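Side-chain contacts in oxalate biosynthetic component 1 (Burkholderia thailandensis, PDB 5IKY), which catalyses oxalate formation under quorum-sensing control as a bifunctional enzyme that combines an alpha/beta serine hydrolase with an additional lyase activity: residues A[404-409]-A[454-459]; A[547-552]-A[865-870]; A[1014-1019]-A[1036-1041]. All coordinates share one frame; numbering follows the deposited sequence.

Interaction 1: A[404-409]-A[454-459]; sequences PTRKAI and GPFQAL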
loop_
_atom_site.group_PDB
_atom_site.type_symbol
_atom_site.label_atom_id
_atom_site.label_comp_id
_atom_site.label_asym_id
_atom_site.label_seq_id
_atom_site.Cartn_x
_atom_site.Cartn_y
_atom_site.Cartn_z
ATOM N N PRO A 404 -1.041 -33.879 25.571
ATOM C CA PRO A 404 0.172 -34.039 26.385
ATOM C C PRO A 404 1.397 -33.349 25.785
ATOM O O PRO A 404 2.201 -32.779 26.523
ATOM C CB PRO A 404 0.371 -35.558 26.420
ATOM C CG PRO A 404 -0.993 -36.108 26.267
ATOM C CD PRO A 404 -1.689 -35.180 25.313
ATOM N N THR A 405 1.528 -33.396 24.463
ATOM C CA THR A 405 2.660 -32.768 23.794
ATOM C C THR A 405 2.542 -31.246 23.826
ATOM O O THR A 405 3.545 -30.547 23.972
ATOM C CB THR A 405 2.794 -33.245 22.334
ATOM O OG1 THR A 405 2.884 -34.675 22.308
ATOM C CG2 THR A 405 4.041 -32.661 21.688
ATOM N N ARG A 406 1.320 -30.732 23.703
ATOM C CA ARG A 406 1.110 -29.289 23.775
ATOM C C ARG A 406 1.494 -28.756 25.149
ATOM O O ARG A 406 2.166 -27.732 25.263
ATOM C CB ARG A 406 -0.341 -28.912 23.472
ATOM C CG ARG A 406 -0.578 -27.403 23.581
ATOM C CD ARG A 406 -2.047 -27.027 23.671
ATOM N NE ARG A 406 -2.754 -27.773 24.709
ATOM C CZ ARG A 406 -2.657 -27.525 26.011
ATOM N NH1 ARG A 406 -1.867 -26.557 26.453
ATOM N NH2 ARG A 406 -3.345 -28.255 26.878
ATOM N N LYS A 407 1.055 -29.460 26.188
ATOM C CA LYS A 407 1.356 -29.069 27.557
ATOM C C LYS A 407 2.856 -29.122 27.818
ATOM O O LYS A 407 3.404 -28.271 28.521
ATOM C CB LYS A 407 0.607 -29.966 28.546
ATOM C CG LYS A 407 -0.882 -29.671 28.631
ATOM C CD LYS A 407 -1.604 -30.661 29.534
ATOM C CE LYS A 407 -3.085 -30.324 29.646
ATOM N NZ LYS A 407 -3.839 -31.344 30.427
ATOM N N ALA A 408 3.514 -30.121 27.240
ATOM C CA ALA A 408 4.963 -30.241 27.339
ATOM C C ALA A 408 5.642 -29.047 26.676
ATOM O O ALA A 408 6.466 -28.373 27.294
ATOM C CB ALA A 408 5.435 -31.542 26.709
ATOM N N ILE A 409 5.279 -28.789 25.422
ATOM C CA ILE A 409 5.826 -27.673 24.652
ATOM C C ILE A 409 5.652 -26.329 25.364
ATOM O O ILE A 409 6.570 -25.505 25.387
ATOM C CB ILE A 409 5.170 -27.593 23.254
ATOM C CG1 ILE A 409 5.631 -28.763 22.382
ATOM C CG2 ILE A 409 5.494 -26.273 22.575
ATOM C CD1 ILE A 409 4.979 -28.803 21.014
ATOM N N GLY A 454 -1.422 -17.724 20.779
ATOM C CA GLY A 454 -0.754 -17.157 21.940
ATOM C C GLY A 454 0.748 -17.354 22.052
ATOM O O GLY A 454 1.507 -16.887 21.203
ATOM N N PRO A 455 1.183 -18.048 23.116
ATOM C CA PRO A 455 2.594 -18.242 23.484
ATOM C C PRO A 455 3.408 -19.025 22.457
ATOM O O PRO A 455 4.608 -18.786 22.316
ATOM C CB PRO A 455 2.507 -19.029 24.800
ATOM C CG PRO A 455 1.130 -18.776 25.314
ATOM C CD PRO A 455 0.275 -18.668 24.093
ATOM N N PHE A 456 2.762 -19.948 21.751
ATOM C CA PHE A 456 3.457 -20.832 20.820
ATOM C C PHE A 456 3.980 -20.101 19.581
ATOM O O PHE A 456 4.696 -20.687 18.768
ATOM C CB PHE A 456 2.532 -21.977 20.394
ATOM C CG PHE A 456 2.022 -22.802 21.540
ATOM C CD1 PHE A 456 2.715 -23.923 21.967
ATOM C CD2 PHE A 456 0.853 -22.452 22.199
ATOM C CE1 PHE A 456 2.250 -24.682 23.026
ATOM C CE2 PHE A 456 0.385 -23.206 23.259
ATOM C CZ PHE A 456 1.085 -24.321 23.673
ATOM N N GLN A 457 3.626 -18.826 19.438
ATOM C CA GLN A 457 4.029 -18.044 18.269
ATOM C C GLN A 457 5.541 -17.853 18.191
ATOM O O GLN A 457 6.067 -17.424 17.164
ATOM C CB GLN A 457 3.327 -16.682 18.260
ATOM C CG GLN A 457 1.909 -16.742 17.719
ATOM C CD GLN A 457 1.354 -15.386 17.344
ATOM O OE1 GLN A 457 1.929 -14.351 17.678
ATOM N NE2 GLN A 457 0.226 -15.385 16.642
ATOM N N ALA A 458 6.235 -18.181 19.274
ATOM C CA ALA A 458 7.689 -18.186 19.269
ATOM C C ALA A 458 8.213 -19.345 18.423
ATOM O O ALA A 458 9.381 -19.364 18.038
ATOM C CB ALA A 458 8.225 -18.276 20.689
ATOM N N LEU A 459 7.339 -20.306 18.135
ATOM C CA LEU A 459 7.703 -21.478 17.343
ATOM C C LEU A 459 7.286 -21.328 15.886
ATOM O O LEU A 459 7.633 -22.155 15.044
ATOM C CB LEU A 459 7.058 -22.736 17.922
ATOM C CG LEU A 459 7.241 -23.005 19.412
ATOM C CD1 LEU A 459 6.469 -24.250 19.800
ATOM C CD2 LEU A 459 8.715 -23.156 19.746
#

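Interaction 2: A[547-552]-A[865-870]; sequences ADERLV and GIYFSE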
loop_
_atom_site.group_PDB
_atom_site.type_symbol
_atom_site.label_atom_id
_atom_site.label_comp_id
_atom_site.label_asym_id
_atom_site.label_seq_id
_atom_site.Cartn_x
_atom_site.Cartn_y
_atom_site.Cartn_z
ATOM N N ALA A 547 7.718 -4.519 -32.240
ATOM C CA ALA A 547 7.435 -3.198 -31.687
ATOM C C ALA A 547 7.859 -2.086 -32.643
ATOM O O ALA A 547 7.764 -0.903 -32.314
ATOM C CB ALA A 547 8.125 -3.032 -30.343
ATOM N N ASP A 548 8.325 -2.469 -33.827
ATOM C CA ASP A 548 8.742 -1.504 -34.837
ATOM C C ASP A 548 7.538 -0.961 -35.600
ATOM O O ASP A 548 6.769 -1.722 -36.185
ATOM C CB ASP A 548 9.740 -2.141 -35.805
ATOM C CG ASP A 548 10.598 -1.115 -36.520
ATOM O OD1 ASP A 548 10.105 0.001 -36.785
ATOM O OD2 ASP A 548 11.770 -1.427 -36.817
ATOM N N GLU A 549 7.386 0.359 -35.594
ATOM C CA GLU A 549 6.262 1.012 -36.260
ATOM C C GLU A 549 6.314 0.843 -37.776
ATOM O O GLU A 549 5.306 1.005 -38.464
ATOM C CB GLU A 549 6.225 2.500 -35.901
ATOM C CG GLU A 549 7.561 3.214 -36.018
ATOM C CD GLU A 549 7.497 4.651 -35.536
ATOM O OE1 GLU A 549 8.540 5.182 -35.101
ATOM O OE2 GLU A 549 6.403 5.251 -35.593
ATOM N N ARG A 550 7.494 0.518 -38.292
ATOM C CA ARG A 550 7.679 0.333 -39.726
ATOM C C ARG A 550 7.192 -1.036 -40.187
ATOM O O ARG A 550 7.016 -1.267 -41.383
ATOM C CB ARG A 550 9.155 0.510 -40.099
ATOM C CG ARG A 550 9.644 1.949 -40.076
ATOM C CD ARG A 550 11.154 2.035 -40.273
ATOM N NE ARG A 550 11.880 2.028 -39.004
ATOM C CZ ARG A 550 12.577 0.994 -38.540
ATOM N NH1 ARG A 550 12.648 -0.130 -39.241
ATOM N NH2 ARG A 550 13.203 1.085 -37.374
ATOM N N LEU A 551 6.967 -1.939 -39.237
ATOM C CA LEU A 551 6.681 -3.333 -39.569
ATOM C C LEU A 551 5.270 -3.783 -39.212
ATOM O O LEU A 551 4.931 -4.953 -39.383
ATOM C CB LEU A 551 7.688 -4.252 -38.872
ATOM C CG LEU A 551 9.168 -4.010 -39.172
ATOM C CD1 LEU A 551 10.017 -5.114 -38.559
ATOM C CD2 LEU A 551 9.398 -3.922 -40.669
ATOM N N VAL A 552 4.448 -2.864 -38.718
ATOM C CA VAL A 552 3.086 -3.213 -38.329
ATOM C C VAL A 552 2.161 -1.995 -38.397
ATOM O O VAL A 552 2.571 -0.869 -38.106
ATOM C CB VAL A 552 3.054 -3.834 -36.909
ATOM C CG1 VAL A 552 3.430 -2.804 -35.858
ATOM C CG2 VAL A 552 1.692 -4.441 -36.611
ATOM N N GLY A 865 21.627 -1.121 -29.260
ATOM C CA GLY A 865 21.483 0.314 -29.440
ATOM C C GLY A 865 21.399 0.732 -30.898
ATOM O O GLY A 865 22.369 1.245 -31.456
ATOM N N ILE A 866 20.239 0.518 -31.514
ATOM C CA ILE A 866 20.070 0.791 -32.939
ATOM C C ILE A 866 18.868 1.681 -33.254
ATOM O O ILE A 866 18.756 2.209 -34.360
ATOM C CB ILE A 866 19.918 -0.519 -33.748
ATOM C CG1 ILE A 866 18.591 -1.206 -33.418
ATOM C CG2 ILE A 866 21.095 -1.455 -33.496
ATOM C CD1 ILE A 866 18.311 -2.432 -34.259
ATOM N N TYR A 867 17.973 1.853 -32.286
ATOM C CA TYR A 867 16.726 2.576 -32.525
ATOM C C TYR A 867 16.812 4.055 -32.154
ATOM O O TYR A 867 17.305 4.411 -31.082
ATOM C CB TYR A 867 15.581 1.914 -31.752
ATOM C CG TYR A 867 14.226 2.553 -31.959
ATOM C CD1 TYR A 867 13.747 3.513 -31.078
ATOM C CD2 TYR A 867 13.419 2.186 -33.030
ATOM C CE1 TYR A 867 12.509 4.096 -31.259
ATOM C CE2 TYR A 867 12.177 2.764 -33.219
ATOM C CZ TYR A 867 11.728 3.718 -32.330
ATOM O OH TYR A 867 10.494 4.299 -32.511
ATOM N N PHE A 868 16.323 4.909 -33.050
ATOM C CA PHE A 868 16.222 6.342 -32.785
ATOM C C PHE A 868 15.172 6.988 -33.692
ATOM O O PHE A 868 14.998 6.583 -34.841
ATOM C CB PHE A 868 17.580 7.028 -32.963
ATOM C CG PHE A 868 18.098 7.004 -34.373
ATOM C CD1 PHE A 868 18.751 5.886 -34.869
ATOM C CD2 PHE A 868 17.946 8.106 -35.198
ATOM C CE1 PHE A 868 19.231 5.866 -36.165
ATOM C CE2 PHE A 868 18.427 8.092 -36.494
ATOM C CZ PHE A 868 19.070 6.970 -36.978
ATOM N N SER A 869 14.477 7.993 -33.167
ATOM C CA SER A 869 13.399 8.649 -33.901
ATOM C C SER A 869 13.904 9.799 -34.761
ATOM O O SER A 869 15.064 10.201 -34.663
ATOM C CB SER A 869 12.333 9.170 -32.934
ATOM O OG SER A 869 12.848 10.212 -32.119
ATOM N N GLU A 870 13.020 10.327 -35.602
ATOM C CA GLU A 870 13.349 11.471 -36.444
ATOM C C GLU A 870 13.512 12.728 -35.596
ATOM O O GLU A 870 14.297 13.615 -35.930
ATOM C CB GLU A 870 12.271 11.685 -37.510
#

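Interaction 3: A[1014-1019]-A[1036-1041]; sequences GEHADV and HATPVW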
loop_
_atom_site.group_PDB
_atom_site.type_symbol
_atom_site.label_atom_id
_atom_site.label_comp_id
_atom_site.label_asym_id
_atom_site.label_seq_id
_atom_site.Cartn_x
_atom_site.Cartn_y
_atom_site.Cartn_z
ATOM N N GLY A 1014 9.300 -1.691 4.449
ATOM C CA GLY A 1014 10.622 -1.441 4.993
ATOM C C GLY A 1014 10.813 -0.003 5.433
ATOM O O GLY A 1014 9.846 0.678 5.771
ATOM N N GLU A 1015 12.061 0.459 5.420
ATOM C CA GLU A 1015 12.395 1.790 5.915
ATOM C C GLU A 1015 11.743 2.902 5.095
ATOM O O GLU A 1015 11.139 3.819 5.650
ATOM C CB GLU A 1015 13.913 1.982 5.927
ATOM C CG GLU A 1015 14.652 1.097 6.915
ATOM C CD GLU A 1015 16.147 1.326 6.886
ATOM O OE1 GLU A 1015 16.578 2.347 6.310
ATOM O OE2 GLU A 1015 16.887 0.484 7.430
ATOM N N HIS A 1016 11.868 2.819 3.775
ATOM C CA HIS A 1016 11.289 3.824 2.887
ATOM C C HIS A 1016 9.767 3.808 2.966
ATOM O O HIS A 1016 9.120 4.850 2.864
ATOM C CB HIS A 1016 11.747 3.594 1.447
ATOM C CG HIS A 1016 13.218 3.777 1.247
ATOM N ND1 HIS A 1016 13.898 3.222 0.185
ATOM C CD2 HIS A 1016 14.138 4.458 1.969
ATOM C CE1 HIS A 1016 15.175 3.550 0.263
ATOM N NE2 HIS A 1016 15.348 4.300 1.336
ATOM N N ALA A 1017 9.203 2.619 3.160
ATOM C CA ALA A 1017 7.759 2.469 3.291
ATOM C C ALA A 1017 7.265 3.089 4.595
ATOM O O ALA A 1017 6.123 3.543 4.682
ATOM C CB ALA A 1017 7.365 0.996 3.216
ATOM N N ASP A 1018 8.131 3.107 5.606
ATOM C CA ASP A 1018 7.798 3.712 6.893
ATOM C C ASP A 1018 7.711 5.226 6.774
ATOM O O ASP A 1018 6.771 5.845 7.275
ATOM C CB ASP A 1018 8.829 3.334 7.958
ATOM C CG ASP A 1018 8.708 1.890 8.402
ATOM O OD1 ASP A 1018 7.585 1.345 8.361
ATOM O OD2 ASP A 1018 9.737 1.304 8.800
ATOM N N VAL A 1019 8.704 5.815 6.114
ATOM C CA VAL A 1019 8.744 7.255 5.899
ATOM C C VAL A 1019 7.511 7.719 5.129
ATOM O O VAL A 1019 6.912 8.745 5.454
ATOM C CB VAL A 1019 10.014 7.674 5.134
ATOM C CG1 VAL A 1019 10.068 9.186 4.977
ATOM C CG2 VAL A 1019 11.260 7.162 5.848
ATOM N N HIS A 1036 15.404 10.984 2.809
ATOM C CA HIS A 1036 15.522 9.564 3.127
ATOM C C HIS A 1036 15.962 8.721 1.933
ATOM O O HIS A 1036 16.331 7.557 2.094
ATOM C CB HIS A 1036 14.185 9.039 3.653
ATOM C CG HIS A 1036 13.059 9.194 2.680
ATOM N ND1 HIS A 1036 12.339 10.363 2.556
ATOM C CD2 HIS A 1036 12.539 8.335 1.772
ATOM C CE1 HIS A 1036 11.420 10.215 1.619
ATOM N NE2 HIS A 1036 11.520 8.992 1.127
ATOM N N ALA A 1037 15.903 9.315 0.744
ATOM C CA ALA A 1037 16.259 8.630 -0.493
ATOM C C ALA A 1037 17.668 8.045 -0.442
ATOM O O ALA A 1037 18.604 8.689 0.034
ATOM C CB ALA A 1037 16.125 9.580 -1.671
ATOM N N THR A 1038 17.806 6.817 -0.932
ATOM C CA THR A 1038 19.090 6.126 -0.925
ATOM C C THR A 1038 19.596 5.894 -2.343
ATOM O O THR A 1038 18.935 5.229 -3.141
ATOM C CB THR A 1038 18.999 4.771 -0.199
ATOM O OG1 THR A 1038 18.415 4.954 1.096
ATOM C CG2 THR A 1038 20.381 4.152 -0.051
ATOM N N PRO A 1039 20.772 6.448 -2.664
ATOM C CA PRO A 1039 21.374 6.254 -3.986
ATOM C C PRO A 1039 21.964 4.857 -4.167
ATOM O O PRO A 1039 22.762 4.411 -3.343
ATOM C CB PRO A 1039 22.474 7.320 -4.031
ATOM C CG PRO A 1039 22.825 7.555 -2.606
ATOM C CD PRO A 1039 21.550 7.380 -1.830
ATOM N N VAL A 1040 21.559 4.177 -5.234
ATOM C CA VAL A 1040 22.146 2.893 -5.601
ATOM C C VAL A 1040 23.038 3.092 -6.823
ATOM O O VAL A 1040 22.660 3.780 -7.773
ATOM C CB VAL A 1040 21.066 1.833 -5.894
ATOM C CG1 VAL A 1040 21.706 0.501 -6.253
ATOM C CG2 VAL A 1040 20.144 1.674 -4.694
ATOM N N TRP A 1041 24.225 2.496 -6.796
ATOM C CA TRP A 1041 25.233 2.780 -7.810
ATOM C C TRP A 1041 25.542 1.578 -8.696
ATOM O O TRP A 1041 25.868 0.495 -8.209
ATOM C CB TRP A 1041 26.503 3.286 -7.132
ATOM C CG TRP A 1041 26.271 4.576 -6.422
ATOM C CD1 TRP A 1041 25.840 4.743 -5.138
ATOM C CD2 TRP A 1041 26.414 5.886 -6.972
ATOM N NE1 TRP A 1041 25.727 6.082 -4.848
ATOM C CE2 TRP A 1041 26.069 6.805 -5.960
ATOM C CE3 TRP A 1041 26.806 6.373 -8.221
ATOM C CZ2 TRP A 1041 26.112 8.181 -6.159
ATOM C CZ3 TRP A 1041 26.846 7.735 -8.415
ATOM C CH2 TRP A 1041 26.500 8.626 -7.391
#

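Interaction 1: A[404-409]-A[454-459]
Phe456 brings the CE1–CZ corner of its ring up against helix 404-409, where it meets Arg406 and Ile409. From the ring, CZ lies 3.5 Å from CG of Arg406, whose aliphatic part approaches obliquely. Ile409 instead meets the rim: its CG2 methyl sits near the ring plane, 3.6 Å from Phe456 CE1. The carbonyl O of Arg406 also lies in the plane at the ring edge, 3.8 Å from Phe456 CE1, so this rim faces the backbone as well as side chains.

With CG of Arg406 anti to the backbone N (chi1 179°), CG and CD of that residue run past CZ of Phe456. The chain then bends at chi3, taking the guanidinium off toward its salt-bridge partner Asp384, with its plane nearly perpendicular to the phenyl ring (86°). Arg406 thus lends carbon to the packing while its charge is met elsewhere. The same Ile409 CG2 reaches CD1 of Leu459 at 3.6 Å, so this one methyl touches both the aromatic ring and the leucine.

The contact is largely buried, and Ala410 and Leu413, farther along helix 403-415, also touch Phe456. Helix 418-442 adds Leu427 against Ile409 and Ala424 against Leu459. The join therefore packs the loop following strand 446-451 of the curled parallel sheet, consistent with a TIM-barrel domain, against two helices that precede that strand.

Interaction 2: A[547-552]-A[865-870]
A single weak hydrogen bond spans this contact: Tyr867 OH donates to Glu549 OE1 at 3.4 Å, although the nearest CA atoms of the two loops, those of Glu549 and Ser869, are 10.7 Å apart. Both side chains must therefore reach out. Glu549 starts from the crowded position between its backbone N and carbonyl carbon (chi1 47°), and beyond CG its chain is extended, which delivers the carboxylate to the phenol end of the tyrosine. OE1 arrives at the edge of the tyrosine ring, near its plane, and the carboxylate is turned 33° from that ring.

The phenol oxygen has a second partner in Asn855 ND2, and Glu549 OE2 makes a long ion pair with Arg841, so each of these polar contacts is weak. Tyr867 also rests on Ala858 and Leu859 of helix 849-860, and Glu549 touches His724 of helix 715-734. The contact is thus a surface loop-to-loop join with the C-terminal, alpha/beta-hydrolase family part. Arg550 adds little across the interface: NH2 is 4.5 Å from CD2 of Tyr867, approaching obliquely.

The arginine is engaged within its own loop. Its NH1 forms a salt bridge with Asp548 OD2 at 2.9 Å, while Asp548 OD1 lies 3.2 Å above the guanidinium plane, over its centre. That same oxygen accepts a hydrogen bond from the backbone N of Arg550, 3.1 Å away. The bond is nearly straight at the hydrogen (167°), but reaches OD1 from above the carboxylate plane. Asp548 thereby forms an Asx turn within the type I beta turn from Asp548 to Leu551.

Interaction 3: A[1014-1019]-A[1036-1041]
Helix 1015-1019 starts from Gly1014 at its N-cap and passes the residues that lead into strand 1038-1041, bringing the CA atoms of His1016 and His1036 to 7.1 Å. Its backbone bond from Asp1018 N to Gly1014 O fastens this first turn.

Val1019 lies against one face of the His1036 imidazole: CG1 stands 3.7 Å from the ring centroid and 18° off the normal, a CH-pi contact displaced toward the ND1 side. The edge of the same ring is met by His1016, the two CD2 atoms being 4.2 Å apart. Farther out, NE2 of His1016 and OG1 of Thr1038 share a hydrogen bond of 3.1 Å, with the hydroxyl near the imidazole plane. Thr1038 holds OG1 anti to its carbonyl carbon (chi1 -52°), which turns the hydroxyl to the helix.

Beyond the contact, His1036 NE2 bonds to Gly1055 O and its ring meets Phe1057, so the imidazole is held from more than one direction. Thr1038 belongs to strand 1038-1043, one of the two outermost strands of the mixed sheet, paired antiparallel with strand 1049-1054. The helix thus packs beside an edge of this sheet of the alpha/beta-hydrolase part, with His1016 also touching Thr1054.

From the N terminus, the chain first closes interaction 1, a loop of 44 intervening residues, mostly helical, between helix 403-415 and the loop after strand 446-451 of the parallel sheet. Interaction 2 follows and is by far the longest-range: 312 residues separate 547-552 from 865-870, joining a loop after helix 530-541 to one between helices 849-860 and 870-879 in the hydrolase part. Interaction 3 then closes a short loop of 16 residues, joining helix 1015-1025 to the start of edge strand 1038-1043. The three are in series, neither nested nor crossed. Interactions 1 and 2 lie on opposite sides of the chain's centre, their centres about 64 Å apart; interaction 3 is about 38 Å and about 36 Å from them, centre to centre.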